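Local structure of methyl-accepting chemotaxis protein (Vibrio parahaemolyticus, 4EXO) at residues Arg53-Ser65 against Tyr130-Tyr143. The protein is a chemotaxis receptor whose periplasmic Cache-type sensor domain binds pyruvate and probably passes a ligand signal on toward the cell interior. Numbering follows the deposited sequence. Where two conformers were deposited one is given.
With PYR (pyruvic acid), chain B.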
ATOM      1  N   ARG A  53      -4.805  -0.417   5.521  1.00 20.92           N
ATOM      2  CA  ARG A  53      -4.467  -1.818   5.843  1.00 20.36           C
ATOM      3  C   ARG A  53      -3.961  -2.533   4.611  1.00 21.14           C
ATOM      4  O   ARG A  53      -4.499  -2.310   3.516  1.00 21.28           O
ATOM      5  CB  ARG A  53      -5.718  -2.580   6.346  1.00 20.34           C
ATOM      6  CG  ARG A  53      -6.358  -1.979   7.590  1.00 20.22           C
ATOM      7  CD  ARG A  53      -5.548  -2.345   8.864  1.00 21.29           C
ATOM      8  NE  ARG A  53      -6.281  -1.917  10.066  1.00 21.42           N
ATOM      9  CZ  ARG A  53      -6.408  -0.651  10.457  1.00 22.94           C
ATOM     10  NH1 ARG A  53      -5.820   0.343   9.766  1.00 19.74           N
ATOM     11  NH2 ARG A  53      -7.084  -0.375  11.577  1.00 22.11           N
ATOM     12  N   PHE A  54      -2.962  -3.408   4.771  1.00 20.47           N
ATOM     13  CA  PHE A  54      -2.661  -4.371   3.706  1.00 21.75           C
ATOM     14  C   PHE A  54      -3.152  -5.800   4.014  1.00 23.17           C
ATOM     15  O   PHE A  54      -3.053  -6.695   3.164  1.00 23.89           O
ATOM     16  CB  PHE A  54      -1.169  -4.349   3.305  1.00 21.71           C
ATOM     17  CG  PHE A  54      -0.190  -4.591   4.463  1.00 21.68           C
ATOM     18  CD1 PHE A  54       0.188  -5.885   4.816  1.00 22.96           C
ATOM     19  CD2 PHE A  54       0.351  -3.531   5.165  1.00 22.31           C
ATOM     20  CE1 PHE A  54       1.117  -6.119   5.889  1.00 23.33           C
ATOM     21  CE2 PHE A  54       1.295  -3.759   6.244  1.00 23.76           C
ATOM     22  CZ  PHE A  54       1.657  -5.052   6.586  1.00 20.56           C
ATOM     23  N   GLU A  55      -3.646  -5.985   5.239  1.00 24.52           N
ATOM     24  CA  GLU A  55      -4.380  -7.165   5.706  1.00 25.71           C
ATOM     25  C   GLU A  55      -4.849  -6.799   7.118  1.00 25.23           C
ATOM     26  O   GLU A  55      -4.514  -5.730   7.649  1.00 24.10           O
ATOM     27  CB  GLU A  55      -3.515  -8.434   5.710  1.00 26.54           C
ATOM     28  CG  GLU A  55      -2.226  -8.309   6.559  1.00 29.36           C
ATOM     29  CD  GLU A  55      -1.384  -9.591   6.548  1.00 37.78           C
ATOM     30  OE1 GLU A  55      -1.841 -10.607   7.115  1.00 39.93           O
ATOM     31  OE2 GLU A  55      -0.270  -9.576   5.981  1.00 42.18           O
ATOM     32  N   SER A  56      -5.653  -7.656   7.728  1.00 24.86           N
ATOM     33  CA  SER A  56      -6.175  -7.357   9.062  1.00 24.89           C
ATOM     34  C   SER A  56      -5.074  -7.022  10.075  1.00 23.40           C
ATOM     35  O   SER A  56      -5.243  -6.106  10.926  1.00 23.83           O
ATOM     36  CB  SER A  56      -7.043  -8.510   9.575  1.00 26.10           C
ATOM     37  OG  SER A  56      -8.290  -8.483   8.884  1.00 32.75           O
ATOM     38  N   ASP A  57      -3.923  -7.685   9.930  1.00 21.25           N
ATOM     39  CA  ASP A  57      -2.804  -7.464  10.864  1.00 20.77           C
ATOM     40  C   ASP A  57      -1.767  -6.474  10.321  1.00 19.57           C
ATOM     41  O   ASP A  57      -0.690  -6.364  10.874  1.00 18.55           O
ATOM     42  CB  ASP A  57      -2.107  -8.794  11.132  1.00 20.43           C
ATOM     43  CG  ASP A  57      -2.966  -9.733  11.985  1.00 22.25           C
ATOM     44  OD1 ASP A  57      -3.561  -9.252  12.964  1.00 22.60           O
ATOM     45  OD2 ASP A  57      -3.031 -10.938  11.678  1.00 23.14           O
ATOM     46  N   GLY A  58      -2.098  -5.799   9.231  1.00 18.43           N
ATOM     47  CA  GLY A  58      -1.127  -4.996   8.480  1.00 18.51           C
ATOM     48  C   GLY A  58      -1.487  -3.530   8.565  1.00 18.54           C
ATOM     49  O   GLY A  58      -2.344  -3.066   7.812  1.00 19.37           O
ATOM     50  N   TYR A  59      -0.823  -2.783   9.466  1.00 17.08           N
ATOM     51  CA  TYR A  59      -1.228  -1.413   9.805  1.00 16.40           C
ATOM     52  C   TYR A  59      -0.014  -0.554  10.159  1.00 16.32           C
ATOM     53  O   TYR A  59       1.099  -1.088  10.344  1.00 15.52           O
ATOM     54  CB  TYR A  59      -2.181  -1.441  11.043  1.00 16.00           C
ATOM     55  CG  TYR A  59      -1.487  -1.980  12.300  1.00 15.79           C
ATOM     56  CD1 TYR A  59      -0.800  -1.121  13.162  1.00 16.98           C
ATOM     57  CD2 TYR A  59      -1.482  -3.360  12.587  1.00 16.83           C
ATOM     58  CE1 TYR A  59      -0.142  -1.602  14.327  1.00 16.73           C
ATOM     59  CE2 TYR A  59      -0.837  -3.883  13.749  1.00 17.51           C
ATOM     60  CZ  TYR A  59      -0.170  -2.975  14.613  1.00 15.90           C
ATOM     61  OH  TYR A  59       0.468  -3.457  15.734  1.00 16.33           O
ATOM     62  N   PHE A  60      -0.238   0.765  10.260  1.00 16.40           N
ATOM     63  CA  PHE A  60       0.819   1.715  10.624  1.00 16.65           C
ATOM     64  C   PHE A  60       0.769   2.204  12.071  1.00 17.60           C
ATOM     65  O   PHE A  60      -0.326   2.320  12.681  1.00 17.28           O
ATOM     66  CB  PHE A  60       0.744   2.958   9.738  1.00 16.27           C
ATOM     67  CG  PHE A  60       1.132   2.712   8.325  1.00 17.28           C
ATOM     68  CD1 PHE A  60       2.478   2.631   7.962  1.00 17.85           C
ATOM     69  CD2 PHE A  60       0.152   2.577   7.347  1.00 19.84           C
ATOM     70  CE1 PHE A  60       2.862   2.414   6.639  1.00 20.98           C
ATOM     71  CE2 PHE A  60       0.509   2.355   5.988  1.00 20.34           C
ATOM     72  CZ  PHE A  60       1.871   2.258   5.629  1.00 22.56           C
ATOM     73  N   PHE A  61       1.961   2.529  12.583  1.00 16.44           N
ATOM     74  CA  PHE A  61       2.132   3.231  13.840  1.00 16.61           C
ATOM     75  C   PHE A  61       3.214   4.305  13.604  1.00 16.72           C
ATOM     76  O   PHE A  61       3.998   4.207  12.646  1.00 17.38           O
ATOM     77  CB  PHE A  61       2.567   2.243  14.965  1.00 15.39           C
ATOM     78  CG  PHE A  61       3.781   1.429  14.601  1.00 17.43           C
ATOM     79  CD1 PHE A  61       5.072   1.998  14.702  1.00 17.84           C
ATOM     80  CD2 PHE A  61       3.669   0.110  14.156  1.00 17.08           C
ATOM     81  CE1 PHE A  61       6.205   1.241  14.357  1.00 19.36           C
ATOM     82  CE2 PHE A  61       4.803  -0.646  13.790  1.00 18.81           C
ATOM     83  CZ  PHE A  61       6.078  -0.076  13.903  1.00 17.94           C
ATOM     84  N   ALA A  62       3.278   5.307  14.474  1.00 17.03           N
ATOM     85  CA  ALA A  62       4.442   6.215  14.436  1.00 18.14           C
ATOM     86  C   ALA A  62       4.803   6.708  15.812  1.00 17.82           C
ATOM     87  O   ALA A  62       3.910   6.839  16.677  1.00 19.03           O
ATOM     88  CB  ALA A  62       4.199   7.402  13.459  1.00 16.06           C
ATOM     89  N   TYR A  63       6.104   6.942  16.031  1.00 17.94           N
ATOM     90  CA  TYR A  63       6.615   7.479  17.307  1.00 18.89           C
ATOM     91  C   TYR A  63       7.541   8.638  16.986  1.00 19.29           C
ATOM     92  O   TYR A  63       8.167   8.621  15.929  1.00 19.38           O
ATOM     93  CB  TYR A  63       7.422   6.402  18.075  1.00 18.58           C
ATOM     94  CG  TYR A  63       6.541   5.249  18.542  1.00 18.86           C
ATOM     95  CD1 TYR A  63       6.002   5.227  19.844  1.00 18.06           C
ATOM     96  CD2 TYR A  63       6.225   4.208  17.668  1.00 16.48           C
ATOM     97  CE1 TYR A  63       5.171   4.176  20.254  1.00 17.16           C
ATOM     98  CE2 TYR A  63       5.407   3.117  18.091  1.00 18.10           C
ATOM     99  CZ  TYR A  63       4.869   3.147  19.375  1.00 18.31           C
ATOM    100  OH  TYR A  63       4.060   2.113  19.785  1.00 17.56           O
ATOM    101  N   ASP A  64       7.639   9.629  17.877  1.00 19.30           N
ATOM    102  CA  ASP A  64       8.667  10.657  17.693  1.00 19.99           C
ATOM    103  C   ASP A  64      10.007  10.168  18.233  1.00 19.54           C
ATOM    104  O   ASP A  64      10.100   9.059  18.741  1.00 19.55           O
ATOM    105  CB  ASP A  64       8.227  12.052  18.199  1.00 19.59           C
ATOM    106  CG  ASP A  64       8.170  12.153  19.724  1.00 23.81           C
ATOM    107  OD1 ASP A  64       8.711  11.265  20.407  1.00 23.77           O
ATOM    108  OD2 ASP A  64       7.576  13.152  20.231  1.00 26.63           O
ATOM    109  N   SER A  65      11.057  10.978  18.112  1.00 20.13           N
ATOM    110  CA  SER A  65      12.408  10.538  18.509  1.00 21.27           C
ATOM    111  C   SER A  65      12.573  10.344  20.016  1.00 21.82           C
ATOM    112  O   SER A  65      13.509   9.640  20.448  1.00 21.66           O
ATOM    113  CB  SER A  65      13.506  11.495  17.976  1.00 21.46           C
ATOM    114  OG  SER A  65      13.563  11.392  16.572  1.00 23.46           O
ATOM    115  N   TYR A 130      12.133   7.127   8.709  1.00 20.20           N
ATOM    116  CA  TYR A 130      12.095   8.384   9.468  1.00 20.95           C
ATOM    117  C   TYR A 130      11.667   9.540   8.568  1.00 21.32           C
ATOM    118  O   TYR A 130      12.230   9.714   7.463  1.00 21.93           O
ATOM    119  CB  TYR A 130      13.482   8.653  10.085  1.00 20.35           C
ATOM    120  CG  TYR A 130      13.523   9.907  10.942  1.00 20.22           C
ATOM    121  CD1 TYR A 130      12.596  10.102  11.968  1.00 20.51           C
ATOM    122  CD2 TYR A 130      14.486  10.902  10.728  1.00 20.26           C
ATOM    123  CE1 TYR A 130      12.619  11.251  12.768  1.00 21.52           C
ATOM    124  CE2 TYR A 130      14.523  12.060  11.517  1.00 20.88           C
ATOM    125  CZ  TYR A 130      13.579  12.236  12.528  1.00 23.80           C
ATOM    126  OH  TYR A 130      13.587  13.371  13.323  1.00 20.30           O
ATOM    127  N   LEU A 131      10.652  10.279   9.008  1.00 20.91           N
ATOM    128  CA  LEU A 131      10.099  11.431   8.302  1.00 22.38           C
ATOM    129  C   LEU A 131      10.475  12.700   9.074  1.00 22.56           C
ATOM    130  O   LEU A 131       9.771  13.134  10.005  1.00 22.17           O
ATOM    131  CB  LEU A 131       8.574  11.312   8.195  1.00 23.00           C
ATOM    132  CG  LEU A 131       8.032  10.157   7.346  1.00 26.58           C
ATOM    133  CD1 LEU A 131       6.506  10.172   7.435  1.00 26.68           C
ATOM    134  CD2 LEU A 131       8.476  10.310   5.891  1.00 30.45           C
ATOM    135  N   GLN A 132      11.617  13.273   8.722  1.00 22.47           N
ATOM    136  CA  GLN A 132      12.253  14.223   9.642  1.00 23.55           C
ATOM    137  C   GLN A 132      11.459  15.516   9.889  1.00 23.86           C
ATOM    138  O   GLN A 132      11.549  16.099  10.979  1.00 23.79           O
ATOM    139  CB  GLN A 132      13.679  14.534   9.165  1.00 22.93           C
ATOM    140  CG  GLN A 132      13.725  15.144   7.776  1.00 25.54           C
ATOM    141  CD  GLN A 132      13.629  16.681   7.800  1.00 30.36           C
ATOM    142  OE1 GLN A 132      13.681  17.324   8.875  1.00 24.59           O
ATOM    143  NE2 GLN A 132      13.465  17.269   6.615  1.00 32.04           N
ATOM    144  N   LYS A 133      10.677  15.957   8.899  1.00 24.16           N
ATOM    145  CA  LYS A 133       9.937  17.230   8.997  1.00 25.10           C
ATOM    146  C   LYS A 133       8.980  17.217  10.169  1.00 24.68           C
ATOM    147  O   LYS A 133       8.828  18.216  10.864  1.00 22.72           O
ATOM    148  CB  LYS A 133       9.148  17.500   7.720  1.00 26.59           C
ATOM    149  CG  LYS A 133       8.451  18.870   7.711  1.00 32.61           C
ATOM    150  CD  LYS A 133       7.637  19.111   6.418  1.00 38.32           C
ATOM    151  CE  LYS A 133       8.463  18.980   5.169  1.00 41.03           C
ATOM    152  NZ  LYS A 133       7.612  19.453   4.002  1.00 44.50           N
ATOM    153  N   TRP A 134       8.363  16.053  10.398  1.00 23.52           N
ATOM    154  CA  TRP A 134       7.460  15.849  11.523  1.00 23.19           C
ATOM    155  C   TRP A 134       8.045  15.103  12.739  1.00 23.11           C
ATOM    156  O   TRP A 134       7.333  14.923  13.738  1.00 23.10           O
ATOM    157  CB  TRP A 134       6.221  15.115  11.007  1.00 22.73           C
ATOM    158  CG  TRP A 134       5.392  15.984  10.135  1.00 23.59           C
ATOM    159  CD1 TRP A 134       5.502  17.346   9.976  1.00 25.56           C
ATOM    160  CD2 TRP A 134       4.304  15.572   9.327  1.00 23.98           C
ATOM    161  NE1 TRP A 134       4.545  17.799   9.095  1.00 25.75           N
ATOM    162  CE2 TRP A 134       3.794  16.724   8.685  1.00 25.47           C
ATOM    163  CE3 TRP A 134       3.708  14.331   9.069  1.00 23.59           C
ATOM    164  CZ2 TRP A 134       2.704  16.672   7.811  1.00 27.33           C
ATOM    165  CZ3 TRP A 134       2.627  14.285   8.195  1.00 25.56           C
ATOM    166  CH2 TRP A 134       2.142  15.441   7.576  1.00 26.86           C
ATOM    167  N   ASP A 135       9.322  14.717  12.660  1.00 22.11           N
ATOM    168  CA  ASP A 135       9.986  13.834  13.615  1.00 22.28           C
ATOM    169  C   ASP A 135       9.102  12.591  13.847  1.00 22.44           C
ATOM    170  O   ASP A 135       8.811  12.244  14.994  1.00 23.51           O
ATOM    171  CB  ASP A 135      10.263  14.549  14.961  1.00 22.32           C
ATOM    172  CG  ASP A 135      11.147  13.751  15.888  1.00 23.39           C
ATOM    173  OD1 ASP A 135      12.096  13.086  15.405  1.00 26.84           O
ATOM    174  OD2 ASP A 135      10.910  13.784  17.137  1.00 23.13           O
ATOM    175  N   TRP A 136       8.649  11.959  12.766  1.00 20.70           N
ATOM    176  CA  TRP A 136       7.919  10.693  12.879  1.00 19.72           C
ATOM    177  C   TRP A 136       8.789   9.558  12.397  1.00 20.14           C
ATOM    178  O   TRP A 136       9.270   9.568  11.255  1.00 21.13           O
ATOM    179  CB  TRP A 136       6.622  10.684  12.073  1.00 19.72           C
ATOM    180  CG  TRP A 136       5.494  11.506  12.641  1.00 20.06           C
ATOM    181  CD1 TRP A 136       5.485  12.236  13.802  1.00 20.92           C
ATOM    182  CD2 TRP A 136       4.199  11.660  12.058  1.00 21.90           C
ATOM    183  NE1 TRP A 136       4.256  12.842  13.971  1.00 21.91           N
ATOM    184  CE2 TRP A 136       3.458  12.519  12.899  1.00 23.36           C
ATOM    185  CE3 TRP A 136       3.591  11.156  10.900  1.00 21.49           C
ATOM    186  CZ2 TRP A 136       2.121  12.853  12.634  1.00 22.19           C
ATOM    187  CZ3 TRP A 136       2.273  11.521  10.619  1.00 22.28           C
ATOM    188  CH2 TRP A 136       1.560  12.354  11.478  1.00 22.93           C
ATOM    189  N   VAL A 137       8.940   8.567  13.274  1.00 19.07           N
ATOM    190  CA  VAL A 137       9.407   7.241  12.903  1.00 18.53           C
ATOM    191  C   VAL A 137       8.130   6.464  12.606  1.00 18.07           C
ATOM    192  O   VAL A 137       7.399   6.062  13.530  1.00 17.58           O
ATOM    193  CB  VAL A 137      10.194   6.595  14.053  1.00 18.49           C
ATOM    194  CG1 VAL A 137      10.602   5.151  13.686  1.00 18.07           C
ATOM    195  CG2 VAL A 137      11.445   7.422  14.383  1.00 18.12           C
ATOM    196  N   LEU A 138       7.855   6.334  11.317  1.00 17.78           N
ATOM    197  CA  LEU A 138       6.614   5.701  10.817  1.00 17.74           C
ATOM    198  C   LEU A 138       6.937   4.236  10.533  1.00 17.49           C
ATOM    199  O   LEU A 138       7.895   3.965   9.824  1.00 18.24           O
ATOM    200  CB  LEU A 138       6.174   6.384   9.521  1.00 16.94           C
ATOM    201  CG  LEU A 138       4.942   5.817   8.780  1.00 17.73           C
ATOM    202  CD1 LEU A 138       3.683   5.939   9.674  1.00 15.76           C
ATOM    203  CD2 LEU A 138       4.708   6.527   7.430  1.00 18.09           C
ATOM    204  N   GLY A 139       6.124   3.314  11.047  1.00 17.20           N
ATOM    205  CA  GLY A 139       6.447   1.887  10.959  1.00 17.37           C
ATOM    206  C   GLY A 139       5.253   1.009  10.628  1.00 17.73           C
ATOM    207  O   GLY A 139       4.113   1.430  10.791  1.00 17.29           O
ATOM    208  N   THR A 140       5.529  -0.207  10.173  1.00 18.20           N
ATOM    209  CA  THR A 140       4.514  -1.226  10.023  1.00 18.87           C
ATOM    210  C   THR A 140       5.242  -2.552  10.255  1.00 19.59           C
ATOM    211  O   THR A 140       6.390  -2.561  10.738  1.00 18.97           O
ATOM    212  CB  THR A 140       3.794  -1.162   8.624  1.00 19.88           C
ATOM    213  OG1 THR A 140       2.780  -2.196   8.588  1.00 21.04           O
ATOM    214  CG2 THR A 140       4.772  -1.415   7.474  1.00 20.65           C
ATOM    215  N   GLY A 141       4.610  -3.678   9.951  1.00 19.52           N
ATOM    216  CA  GLY A 141       5.263  -4.969  10.235  1.00 18.42           C
ATOM    217  C   GLY A 141       4.473  -6.137   9.699  1.00 19.52           C
ATOM    218  O   GLY A 141       3.319  -5.981   9.282  1.00 18.80           O
ATOM    219  N   ILE A 142       5.122  -7.300   9.661  1.00 19.35           N
ATOM    220  CA  ILE A 142       4.461  -8.567   9.313  0.50 19.71           C
ATOM    221  C   ILE A 142       4.642  -9.534  10.490  1.00 20.33           C
ATOM    222  O   ILE A 142       5.709  -9.542  11.126  1.00 19.57           O
ATOM    223  CB  ILE A 142       5.048  -9.143   8.007  0.50 19.20           C
ATOM    224  CG1 ILE A 142       4.756  -8.181   6.849  0.50 19.11           C
ATOM    225  CG2 ILE A 142       4.506 -10.531   7.700  0.50 19.00           C
ATOM    226  CD1 ILE A 142       5.295  -8.640   5.530  0.50 17.84           C
ATOM    227  N   TYR A 143       3.632 -10.349  10.786  1.00 20.74           N
ATOM    228  CA  TYR A 143       3.757 -11.280  11.925  1.00 23.10           C
ATOM    229  C   TYR A 143       4.410 -12.580  11.463  1.00 26.20           C
ATOM    230  O   TYR A 143       4.138 -13.063  10.376  1.00 26.57           O
ATOM    231  CB  TYR A 143       2.398 -11.493  12.614  1.00 22.45           C
ATOM    232  CG  TYR A 143       1.982 -10.208  13.332  1.00 22.14           C
ATOM    233  CD1 TYR A 143       2.295 -10.018  14.690  1.00 20.23           C
ATOM    234  CD2 TYR A 143       1.338  -9.175  12.657  1.00 20.37           C
ATOM    235  CE1 TYR A 143       1.963  -8.844  15.348  1.00 18.98           C
ATOM    236  CE2 TYR A 143       1.002  -7.987  13.308  1.00 19.39           C
ATOM    237  CZ  TYR A 143       1.308  -7.828  14.644  1.00 18.83           C
ATOM    238  OH  TYR A 143       0.972  -6.658  15.299  1.00 18.02           O
TER
HETATM  239  C   PYR B 201       3.429  -1.765  16.838  1.00 20.67           C
HETATM  240  O   PYR B 201       4.041  -2.820  16.343  1.00 20.01           O
HETATM  241  OXT PYR B 201       2.122  -1.664  16.695  1.00 19.95           O
HETATM  242  CA  PYR B 201       4.147  -0.757  17.522  1.00 21.76           C
HETATM  243  O3  PYR B 201       3.468   0.233  17.968  1.00 19.66           O
HETATM  244  CB  PYR B 201       5.648  -0.796  17.783  1.00 20.45           C
HETATM  245  O   HOH W   1       1.362  -4.558  10.736  1.00 20.49           O
HETATM  246  O   HOH W   2       1.130  -7.971   8.957  1.00 45.35           O
HETATM  247  O   HOH W   3       8.884  15.669  18.193  1.00 45.42           O
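Phe61 lies flat across Gly139, whose CA stands 3.8 Å from the ring centroid in a CH-pi contact, while pyruvate covers the opposite face. Chi1 of 53° sets CG between the backbone N and carbonyl carbon and folds the ring back over the partner strand, so the ring is held between Gly139 and the ligand. Backbone bonds pair Phe61 with Gly139 and Tyr63 with Val137 in antiparallel register. Tyr59 and Tyr63, either side of Phe61 in sequence, present their hydroxyls to the ligand, Tyr59 OH meeting PYR OXT at 2.6 Å and Tyr63 OH meeting PYR O3 at 2.7 Å.

Beyond the regular pairing, side chains take over. Thr140 OG1 donates to Tyr59 O (2.7 Å) from above the carbonyl plane and touches the edge of Phe54. At the other end, Asp135 grips Ser65 twice: OD1 receives Ser65 OG on its syn lone pair, and OD2 takes Ser65 N from above the carboxylate plane at 3.0 Å. Tyr130 OH also donates to OD1, on its anti side, and the three bonds together probably limit the carboxylate's rotation.

Strand 136-143 runs between strands 61-63 and 120-131 of the Cache sheet; Leu138 and Ile142 pack on helix 2-28, and Phe60 reaches Met24 of the second subunit.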